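Long-range contacts in 14 kDa fatty acid-binding protein (Schistosoma mansoni, PDB 1VYG), which binds long-chain fatty acids such as arachidonic and oleic acid inside a beta-barrel and may take part in their transport: residues S4-K9 with V42-D47; D78-K83 with Q96-P101; S15-A20 with G123-I128. All blocks are in the same frame, centred on the assembly; numbering follows the deposited sequence.

Contact 1 (S4-K9 with V42-D47)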
loop_
_atom_site.group_PDB
_atom_site.type_symbol
_atom_site.label_atom_id
_atom_site.label_comp_id
_atom_site.label_asym_id
_atom_site.label_seq_id
_atom_site.Cartn_x
_atom_site.Cartn_y
_atom_site.Cartn_z
ATOM N N SER A 4 1.749 4.507 15.782
ATOM C CA SER A 4 0.519 4.559 16.569
ATOM C C SER A 4 -0.629 5.145 15.759
ATOM O O SER A 4 -1.795 4.774 15.929
ATOM C CB SER A 4 0.725 5.414 17.832
ATOM O OG SER A 4 2.096 5.496 18.175
ATOM N N SER A 5 -0.280 6.106 14.917
ATOM C CA SER A 5 -1.238 6.769 14.048
ATOM C C SER A 5 -1.726 5.818 12.944
ATOM O O SER A 5 -2.833 5.966 12.427
ATOM C CB SER A 5 -0.598 8.021 13.439
ATOM O OG SER A 5 0.822 7.929 13.421
ATOM N N PHE A 6 -0.888 4.851 12.586
ATOM C CA PHE A 6 -1.236 3.877 11.559
ATOM C C PHE A 6 -2.195 2.818 12.027
ATOM O O PHE A 6 -2.877 2.237 11.208
ATOM C CB PHE A 6 0.003 3.184 11.020
ATOM C CG PHE A 6 0.637 3.920 9.914
ATOM C CD1 PHE A 6 1.654 4.824 10.167
ATOM C CD2 PHE A 6 0.193 3.752 8.621
ATOM C CE1 PHE A 6 2.221 5.522 9.150
ATOM C CE2 PHE A 6 0.779 4.434 7.600
ATOM C CZ PHE A 6 1.784 5.329 7.868
ATOM N N LEU A 7 -2.228 2.553 13.330
ATOM C CA LEU A 7 -3.105 1.531 13.885
ATOM C C LEU A 7 -4.575 1.826 13.633
ATOM O O LEU A 7 -4.994 2.981 13.592
ATOM C CB LEU A 7 -2.869 1.378 15.384
ATOM C CG LEU A 7 -1.712 0.467 15.802
ATOM C CD1 LEU A 7 -0.715 0.120 14.687
ATOM C CD2 LEU A 7 -0.999 1.107 16.972
ATOM N N GLY A 8 -5.346 0.760 13.462
ATOM C CA GLY A 8 -6.747 0.871 13.130
ATOM C C GLY A 8 -7.044 0.580 11.675
ATOM O O GLY A 8 -6.217 0.044 10.958
ATOM N N LYS A 9 -8.256 0.940 11.261
ATOM C CA LYS A 9 -8.729 0.666 9.919
ATOM C C LYS A 9 -8.853 1.951 9.126
ATOM O O LYS A 9 -8.913 3.046 9.685
ATOM C CB LYS A 9 -10.075 -0.063 9.940
ATOM C CG LYS A 9 -10.179 -1.196 10.969
ATOM C CD LYS A 9 -10.566 -2.529 10.355
ATOM C CE LYS A 9 -11.992 -2.553 9.951
ATOM N NZ LYS A 9 -12.116 -1.703 8.751
ATOM N N VAL A 42 -7.832 -0.982 4.425
ATOM C CA VAL A 42 -6.615 -1.514 5.010
ATOM C C VAL A 42 -6.602 -1.287 6.522
ATOM O O VAL A 42 -7.072 -0.291 7.030
ATOM C CB VAL A 42 -5.323 -1.018 4.297
ATOM C CG1 VAL A 42 -5.621 -0.592 2.866
ATOM C CG2 VAL A 42 -4.658 0.100 5.031
ATOM N N THR A 43 -6.073 -2.275 7.216
ATOM C CA THR A 43 -6.013 -2.305 8.648
ATOM C C THR A 43 -4.551 -2.443 8.967
ATOM O O THR A 43 -3.862 -3.205 8.329
ATOM C CB THR A 43 -6.802 -3.541 9.123
ATOM O OG1 THR A 43 -8.129 -3.515 8.569
ATOM C CG2 THR A 43 -7.010 -3.549 10.630
ATOM N N PHE A 44 -4.050 -1.679 9.911
ATOM C CA PHE A 44 -2.733 -1.932 10.455
ATOM C C PHE A 44 -2.869 -2.372 11.909
ATOM O O PHE A 44 -3.760 -1.916 12.609
ATOM C CB PHE A 44 -1.857 -0.687 10.392
ATOM C CG PHE A 44 -1.679 -0.127 9.011
ATOM C CD1 PHE A 44 -2.578 0.776 8.499
ATOM C CD2 PHE A 44 -0.581 -0.475 8.245
ATOM C CE1 PHE A 44 -2.408 1.293 7.237
ATOM C CE2 PHE A 44 -0.403 0.049 6.975
ATOM C CZ PHE A 44 -1.317 0.921 6.468
ATOM N N THR A 45 -1.988 -3.275 12.335
ATOM C CA THR A 45 -1.746 -3.569 13.744
ATOM C C THR A 45 -0.246 -3.717 13.953
ATOM O O THR A 45 0.464 -4.277 13.110
ATOM C CB THR A 45 -2.452 -4.874 14.221
ATOM O OG1 THR A 45 -2.008 -5.994 13.448
ATOM C CG2 THR A 45 -3.948 -4.818 13.985
ATOM N N MET A 46 0.229 -3.193 15.075
ATOM C CA MET A 46 1.613 -3.400 15.480
ATOM C C MET A 46 1.588 -4.531 16.512
ATOM O O MET A 46 0.801 -4.494 17.474
ATOM C CB MET A 46 2.225 -2.121 16.071
ATOM C CG MET A 46 3.180 -1.370 15.130
ATOM S SD MET A 46 4.690 -2.296 14.764
ATOM C CE MET A 46 5.904 -1.030 14.867
ATOM N N ASP A 47 2.439 -5.530 16.288
ATOM C CA ASP A 47 2.571 -6.676 17.187
ATOM C C ASP A 47 4.040 -6.917 17.530
ATOM O O ASP A 47 4.745 -7.713 16.884
ATOM C CB ASP A 47 1.947 -7.893 16.540
ATOM C CG ASP A 47 0.573 -7.600 16.019
ATOM O OD1 ASP A 47 -0.347 -7.524 16.870
ATOM O OD2 ASP A 47 0.340 -7.392 14.800
#
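With CG anti to its carbonyl carbon and beside the backbone N (chi1 -58°), Phe44 presents the face of its ring to Phe6, whose own chi1 of -87° brings its ring edge onto that face. The result is a T-shaped, edge-to-face pair where the first strand of the fatty-acid-binding-protein barrel begins against strand 41-47. Phe6 is the edge: its CD2 stands over the centre of the Phe44 ring, 3.8 Å from Phe44 CE1, and the two planes meet at 76°. Trp10 adds a third ring against Phe44, and Met116 and Arg109 touch both phenylalanines, so the aromatic pair belongs to the barrel interior at the N-terminal end of the chain.

The backbones join as an antiparallel, hydrogen-bonded pair of Gly8 and Phe44. Phe44 N gives the shorter bond, 3.0 Å to Gly8 O; Gly8 N answers with 3.2 Å to Phe44 O. One step on, Lys9 and Thr43 form the non-hydrogen-bonded pair on the other face of the sheet. Their side chains run alongside each other, pointing the same way, with Lys9 CD 3.2 Å from Thr43 OG1 and both CG and CD of the lysine near Thr43 CG2. Leu7 starts out away from segment 42-47, yet its CD1 branch comes back to 3.5 Å from Met46 N and packs on Met46 CB. Phe6 O also lies by the Phe44 ring, 3.1 Å from Phe44 CD1, while accepting a hydrogen bond from Trp10 NE1.

Contact 2 (D78-K83 with Q96-P101). With ACD (arachidonic acid), chain B.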
loop_
_atom_site.group_PDB
_atom_site.type_symbol
_atom_site.label_atom_id
_atom_site.label_comp_id
_atom_site.label_asym_id
_atom_site.label_seq_id
_atom_site.Cartn_x
_atom_site.Cartn_y
_atom_site.Cartn_z
ATOM N N ASP A 78 -2.549 -7.964 -7.773
ATOM C CA ASP A 78 -2.493 -8.106 -9.199
ATOM C C ASP A 78 -1.762 -9.359 -9.590
ATOM O O ASP A 78 -1.896 -9.962 -10.642
ATOM C CB ASP A 78 -1.958 -6.913 -9.940
ATOM C CG ASP A 78 -0.486 -6.700 -9.679
ATOM O OD1 ASP A 78 0.313 -7.177 -10.474
ATOM O OD2 ASP A 78 -0.185 -6.114 -8.645
ATOM N N GLY A 79 -0.925 -9.858 -8.656
ATOM C CA GLY A 79 -0.251 -11.087 -8.909
ATOM C C GLY A 79 1.198 -11.090 -9.209
ATOM O O GLY A 79 1.716 -12.097 -9.664
ATOM N N ARG A 80 1.893 -9.988 -8.991
ATOM C CA ARG A 80 3.352 -10.025 -9.215
ATOM C C ARG A 80 3.987 -10.551 -7.903
ATOM O O ARG A 80 3.548 -10.339 -6.801
ATOM C CB ARG A 80 3.820 -8.638 -9.557
ATOM C CG ARG A 80 3.241 -8.083 -10.817
ATOM C CD ARG A 80 3.620 -6.474 -10.892
ATOM N NE ARG A 80 2.830 -5.670 -10.011
ATOM C CZ ARG A 80 3.207 -4.949 -8.993
ATOM N NH1 ARG A 80 2.322 -4.327 -8.263
ATOM N NH2 ARG A 80 4.474 -4.814 -8.716
ATOM N N ASN A 81 4.929 -11.463 -8.009
ATOM C CA ASN A 81 5.772 -11.868 -6.894
ATOM C C ASN A 81 6.854 -10.811 -6.784
ATOM O O ASN A 81 7.659 -10.661 -7.701
ATOM C CB ASN A 81 6.382 -13.256 -7.151
ATOM C CG ASN A 81 5.327 -14.331 -7.262
ATOM O OD1 ASN A 81 5.123 -15.097 -6.337
ATOM N ND2 ASN A 81 4.618 -14.357 -8.382
ATOM N N VAL A 82 6.843 -10.057 -5.685
ATOM C CA VAL A 82 7.765 -8.930 -5.484
ATOM C C VAL A 82 8.626 -9.100 -4.229
ATOM O O VAL A 82 8.220 -9.753 -3.278
ATOM C CB VAL A 82 6.994 -7.585 -5.364
ATOM C CG1 VAL A 82 6.273 -7.272 -6.655
ATOM C CG2 VAL A 82 6.014 -7.587 -4.167
ATOM N N LYS A 83 9.809 -8.498 -4.226
ATOM C CA LYS A 83 10.618 -8.415 -3.019
ATOM C C LYS A 83 10.369 -7.052 -2.430
ATOM O O LYS A 83 10.644 -6.034 -3.077
ATOM C CB LYS A 83 12.111 -8.540 -3.330
ATOM C CG LYS A 83 12.568 -9.893 -3.852
ATOM C CD LYS A 83 14.055 -9.830 -4.266
ATOM C CE LYS A 83 14.253 -9.173 -5.642
ATOM N NZ LYS A 83 14.390 -7.679 -5.584
ATOM N N GLN A 96 7.108 1.592 1.493
ATOM C CA GLN A 96 7.161 0.224 1.067
ATOM C C GLN A 96 7.621 0.240 -0.358
ATOM O O GLN A 96 6.873 0.666 -1.238
ATOM C CB GLN A 96 5.775 -0.422 1.173
ATOM C CG GLN A 96 5.586 -1.642 0.296
ATOM C CD GLN A 96 4.400 -2.474 0.697
ATOM O OE1 GLN A 96 3.422 -1.958 1.237
ATOM N NE2 GLN A 96 4.469 -3.765 0.421
ATOM N N THR A 97 8.834 -0.243 -0.602
ATOM C CA THR A 97 9.323 -0.364 -1.968
ATOM C C THR A 97 9.111 -1.813 -2.391
ATOM O O THR A 97 9.267 -2.723 -1.600
ATOM C CB THR A 97 10.789 0.133 -2.122
ATOM O OG1 THR A 97 11.693 -0.954 -1.996
ATOM C CG2 THR A 97 11.204 1.088 -0.972
ATOM N N GLN A 98 8.702 -2.001 -3.633
ATOM C CA GLN A 98 8.257 -3.285 -4.133
ATOM C C GLN A 98 9.046 -3.521 -5.396
ATOM O O GLN A 98 8.886 -2.788 -6.382
ATOM C CB GLN A 98 6.760 -3.265 -4.466
ATOM C CG GLN A 98 5.879 -3.638 -3.306
ATOM C CD GLN A 98 4.402 -3.622 -3.653
ATOM O OE1 GLN A 98 3.943 -2.773 -4.403
ATOM N NE2 GLN A 98 3.661 -4.565 -3.105
ATOM N N VAL A 99 9.891 -4.544 -5.366
ATOM C CA VAL A 99 10.763 -4.817 -6.489
ATOM C C VAL A 99 10.335 -6.095 -7.169
ATOM O O VAL A 99 10.357 -7.167 -6.587
ATOM C CB VAL A 99 12.240 -4.880 -6.083
ATOM C CG1 VAL A 99 13.110 -5.150 -7.308
ATOM C CG2 VAL A 99 12.658 -3.565 -5.436
ATOM N N ASP A 100 9.868 -5.928 -8.393
ATOM C CA ASP A 100 9.768 -7.007 -9.351
ATOM C C ASP A 100 10.787 -6.709 -10.479
ATOM O O ASP A 100 11.431 -5.647 -10.472
ATOM C CB ASP A 100 8.312 -7.142 -9.826
ATOM C CG ASP A 100 7.910 -6.077 -10.806
ATOM O OD1 ASP A 100 7.030 -5.223 -10.500
ATOM O OD2 ASP A 100 8.415 -6.044 -11.928
ATOM N N PRO A 101 10.990 -7.643 -11.410
ATOM C CA PRO A 101 12.071 -7.483 -12.393
ATOM C C PRO A 101 11.782 -6.493 -13.523
ATOM O O PRO A 101 12.736 -6.034 -14.170
ATOM C CB PRO A 101 12.280 -8.915 -12.932
ATOM C CG PRO A 101 11.360 -9.820 -12.081
ATOM C CD PRO A 101 10.276 -8.923 -11.584
HETATM C C1 ACD B . -2.636 1.258 -1.365
HETATM C C2 ACD B . -1.553 1.347 -2.405
HETATM C C3 ACD B . -1.309 -0.053 -2.961
HETATM C C4 ACD B . -0.952 0.044 -4.447
HETATM C C5 ACD B . 0.505 -0.335 -4.689
HETATM C C6 ACD B . 0.881 -0.642 -5.941
HETATM C C7 ACD B . -0.107 -0.599 -7.090
HETATM C C8 ACD B . 0.114 -1.868 -7.822
HETATM C C9 ACD B . -0.823 -2.702 -8.265
HETATM C C10 ACD B . -2.304 -2.544 -8.125
HETATM C C11 ACD B . -2.852 -3.422 -9.219
HETATM C C12 ACD B . -4.141 -3.622 -9.416
HETATM C C13 ACD B . -5.173 -2.996 -8.536
HETATM C C14 ACD B . -6.090 -4.087 -8.004
HETATM C C15 ACD B . -6.837 -3.921 -6.907
HETATM C C16 ACD B . -6.872 -2.620 -6.119
HETATM C C17 ACD B . -6.324 -2.817 -4.716
HETATM C C18 ACD B . -7.121 -3.885 -3.972
HETATM C C19 ACD B . -6.189 -5.040 -3.634
HETATM C C20 ACD B . -6.907 -6.203 -2.946
HETATM O O1 ACD B . -2.486 0.631 -0.312
HETATM O O2 ACD B . -3.780 1.872 -1.641
HETATM O O HOH W 1 3.682 -2.521 -6.976
#
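Arg80 reaches across to Asp100 in a salt bridge, its NH2 lying 3.1 Å from Asp100 OD1, while its other two nitrogens hold Asp78 of its own segment. The grip on Asp78 is side-on, NE to OD1 and NH1 to OD2, both bonds on the syn side of the carboxylate but tilted out of plane. Asp100 is met differently: OD1 takes the NH2 on its anti side, and the guanidinium and carboxylate planes stand 72° apart. Three nitrogens thus have carboxylate partners, which fixes the rotation of the guanidinium, and the two carboxylates would probably more than offset its positive charge. The bend at chi3 (-75°) brings the group between Asp78 and Asp100, where NH1 also gives a 2.6 Å hydrogen bond to a water that passes one on to Gln98 OE1. Arachidonic acid comes close here, its C8 3.3 Å from Arg80 NH1. The other oxygen of Asp100, OD2, is taken by Asn103 N.

Further along, Lys83 and Val99 form an antiparallel hydrogen-bonded pair, Lys83 N to Val99 O and Val99 N to Lys83 O both 2.8 Å. Lys83 curls at chi3 and chi4, laying NZ 3.3 Å from Val99 CG1. Val82 spreads its two methyls over different residues: CG1 lies 3.8 Å from Asp100 CB, and CG2 rests against the Gln98 amide end and CG.

The segments are the open end of the hairpin of strands 81-88 and 93-99, flanked by strand 72-75 beside Val82 and by strand 104-112 beside Gln98.

Contact 3 (S15-A20 with G123-I128). With ACD (arachidonic acid), chain B.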
loop_
_atom_site.group_PDB
_atom_site.type_symbol
_atom_site.label_atom_id
_atom_site.label_comp_id
_atom_site.label_asym_id
_atom_site.label_seq_id
_atom_site.Cartn_x
_atom_site.Cartn_y
_atom_site.Cartn_z
ATOM N N SER A 15 -8.674 8.395 -5.170
ATOM C CA SER A 15 -7.530 7.882 -5.879
ATOM C C SER A 15 -7.290 8.788 -7.082
ATOM O O SER A 15 -8.188 8.993 -7.871
ATOM C CB SER A 15 -7.821 6.457 -6.329
ATOM O OG SER A 15 -6.752 5.939 -7.111
ATOM N N HIS A 16 -6.093 9.331 -7.217
ATOM C CA HIS A 16 -5.775 10.187 -8.348
ATOM C C HIS A 16 -4.572 9.629 -9.098
ATOM O O HIS A 16 -3.531 9.339 -8.508
ATOM C CB HIS A 16 -5.502 11.619 -7.863
ATOM C CG HIS A 16 -5.251 12.612 -8.962
ATOM N ND1 HIS A 16 -5.640 13.929 -8.873
ATOM C CD2 HIS A 16 -4.637 12.490 -10.161
ATOM C CE1 HIS A 16 -5.276 14.573 -9.967
ATOM N NE2 HIS A 16 -4.664 13.720 -10.765
ATOM N N ASN A 17 -4.782 9.410 -10.393
ATOM C CA ASN A 17 -3.756 9.016 -11.355
ATOM C C ASN A 17 -3.307 7.575 -11.177
ATOM O O ASN A 17 -2.170 7.246 -11.488
ATOM C CB ASN A 17 -2.544 9.973 -11.316
ATOM C CG ASN A 17 -1.614 9.788 -12.486
ATOM O OD1 ASN A 17 -0.403 9.928 -12.362
ATOM N ND2 ASN A 17 -2.179 9.464 -13.635
ATOM N N PHE A 18 -4.201 6.713 -10.704
ATOM C CA PHE A 18 -3.830 5.343 -10.361
ATOM C C PHE A 18 -3.737 4.424 -11.579
ATOM O O PHE A 18 -2.977 3.452 -11.565
ATOM C CB PHE A 18 -4.810 4.755 -9.337
ATOM C CG PHE A 18 -4.366 3.440 -8.725
ATOM C CD1 PHE A 18 -5.226 2.360 -8.683
ATOM C CD2 PHE A 18 -3.101 3.297 -8.168
ATOM C CE1 PHE A 18 -4.827 1.158 -8.117
ATOM C CE2 PHE A 18 -2.698 2.087 -7.606
ATOM C CZ PHE A 18 -3.559 1.027 -7.577
ATOM N N ASP A 19 -4.509 4.714 -12.625
ATOM C CA ASP A 19 -4.423 3.927 -13.849
ATOM C C ASP A 19 -3.071 4.094 -14.532
ATOM O O ASP A 19 -2.593 3.172 -15.191
ATOM C CB ASP A 19 -5.533 4.267 -14.824
ATOM C CG ASP A 19 -5.775 3.150 -15.835
ATOM O OD1 ASP A 19 -5.501 3.351 -17.045
ATOM O OD2 ASP A 19 -6.241 2.041 -15.513
ATOM N N ALA A 20 -2.462 5.266 -14.375
ATOM C CA ALA A 20 -1.136 5.500 -14.912
ATOM C C ALA A 20 -0.100 4.569 -14.287
ATOM O O ALA A 20 0.705 3.979 -15.022
ATOM C CB ALA A 20 -0.722 6.947 -14.721
ATOM N N GLY A 123 8.793 4.762 -11.211
ATOM C CA GLY A 123 9.642 5.650 -11.967
ATOM C C GLY A 123 9.184 7.077 -11.801
ATOM O O GLY A 123 9.162 7.611 -10.691
ATOM N N ASP A 124 8.796 7.675 -12.920
ATOM C CA ASP A 124 8.370 9.071 -12.970
ATOM C C ASP A 124 6.853 9.236 -12.824
ATOM O O ASP A 124 6.369 10.357 -12.827
ATOM C CB ASP A 124 8.799 9.671 -14.308
ATOM C CG ASP A 124 8.173 8.933 -15.498
ATOM O OD1 ASP A 124 8.138 9.497 -16.622
ATOM O OD2 ASP A 124 7.693 7.776 -15.385
ATOM N N VAL A 125 6.115 8.127 -12.734
ATOM C CA VAL A 125 4.661 8.162 -12.577
ATOM C C VAL A 125 4.275 8.091 -11.087
ATOM O O VAL A 125 4.921 7.406 -10.294
ATOM C CB VAL A 125 3.968 7.008 -13.358
ATOM C CG1 VAL A 125 2.464 7.192 -13.386
ATOM C CG2 VAL A 125 4.498 6.920 -14.794
ATOM N N THR A 126 3.219 8.819 -10.736
ATOM C CA THR A 126 2.790 9.006 -9.365
ATOM C C THR A 126 1.279 9.062 -9.271
ATOM O O THR A 126 0.608 9.770 -10.014
ATOM C CB THR A 126 3.374 10.290 -8.794
ATOM O OG1 THR A 126 4.790 10.178 -8.767
ATOM C CG2 THR A 126 3.004 10.480 -7.317
ATOM N N ALA A 127 0.756 8.290 -8.336
ATOM C CA ALA A 127 -0.632 8.293 -8.003
ATOM C C ALA A 127 -0.680 8.577 -6.530
ATOM O O ALA A 127 0.276 8.342 -5.803
ATOM C CB ALA A 127 -1.246 6.963 -8.298
ATOM N N ILE A 128 -1.794 9.119 -6.092
ATOM C CA ILE A 128 -1.988 9.424 -4.695
ATOM C C ILE A 128 -3.326 8.852 -4.332
ATOM O O ILE A 128 -4.297 9.030 -5.048
ATOM C CB ILE A 128 -1.947 10.946 -4.448
ATOM C CG1 ILE A 128 -0.510 11.453 -4.678
ATOM C CG2 ILE A 128 -2.453 11.264 -3.033
ATOM C CD1 ILE A 128 -0.343 12.926 -4.618
HETATM C C1 ACD B . -2.636 1.258 -1.365
HETATM C C2 ACD B . -1.553 1.347 -2.405
HETATM C C3 ACD B . -1.309 -0.053 -2.961
HETATM C C4 ACD B . -0.952 0.044 -4.447
HETATM C C5 ACD B . 0.505 -0.335 -4.689
HETATM C C6 ACD B . 0.881 -0.642 -5.941
HETATM C C7 ACD B . -0.107 -0.599 -7.090
HETATM C C8 ACD B . 0.114 -1.868 -7.822
HETATM C C9 ACD B . -0.823 -2.702 -8.265
HETATM C C10 ACD B . -2.304 -2.544 -8.125
HETATM C C11 ACD B . -2.852 -3.422 -9.219
HETATM C C12 ACD B . -4.141 -3.622 -9.416
HETATM C C13 ACD B . -5.173 -2.996 -8.536
HETATM C C14 ACD B . -6.090 -4.087 -8.004
HETATM C C15 ACD B . -6.837 -3.921 -6.907
HETATM C C16 ACD B . -6.872 -2.620 -6.119
HETATM C C17 ACD B . -6.324 -2.817 -4.716
HETATM C C18 ACD B . -7.121 -3.885 -3.972
HETATM C C19 ACD B . -6.189 -5.040 -3.634
HETATM C C20 ACD B . -6.907 -6.203 -2.946
HETATM O O1 ACD B . -2.486 0.631 -0.312
HETATM O O2 ACD B . -3.780 1.872 -1.641
#
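His16 and Ile128 make the antiparallel, hydrogen-bonded pair by which the first barrel strand, 8-16, joins the last, 125-133, just before the chain turns into helix 18-23. In this barrel the first and last strands are thus neighbours in the sheet. His16 N donates to Ile128 O at 2.8 Å, nearly straight (169°), and Ile128 N returns a bond of 3.0 Å to His16 O. Beyond the pair the strands part, and side chains take over. Ala127 CB sits 3.3 Å from both His16 O and Asn17 O, under the turn that leaves the strand. It also meets the rim of the Phe18 ring, 4.1 Å from Phe18 CD2. Phe18 has CG anti to its backbone N (chi1 -169°), which carries the ring inward to the lipid: its CE2 and CZ each lie 3.8 Å from C7 of the arachidonic acid. Farther out, the first turn of the helix touches the strand where Ala20 CB meets the CG1 branch of Val125 at 3.5 Å.

Arg129 is hydrogen-bonded to Ser15 OG and makes a cation-pi interaction with Phe18, while its NE binds the fatty acid. The chemistry therefore divides: backbone bonds fasten the strands, and Phe18 alone meets the hydrocarbon chain, with Ala127 CB packed behind it at the ring edge.

Overall arrangement
All three contacts belong to one antiparallel sheet that curls into the barrel round the arachidonic acid. Contacts 1 and 3 share strand 8-16, one near its start and the other near its end, with centres about 24 Å apart on opposite sides of the chain's centre. Contact 2 lies across the barrel from contact 1, centres about 22 Å apart, and about 17 Å from contact 3. Contacts 2 and 3 both touch the lipid, through Asp78 and Arg80, and through Phe18. In contact 1 the side chain of Val42 is about 5 Å from the bound arachidonic acid. The carboxylate end is bound by Arg109, Arg129 and Tyr131; Phe6 of contact 1 packs near Arg109.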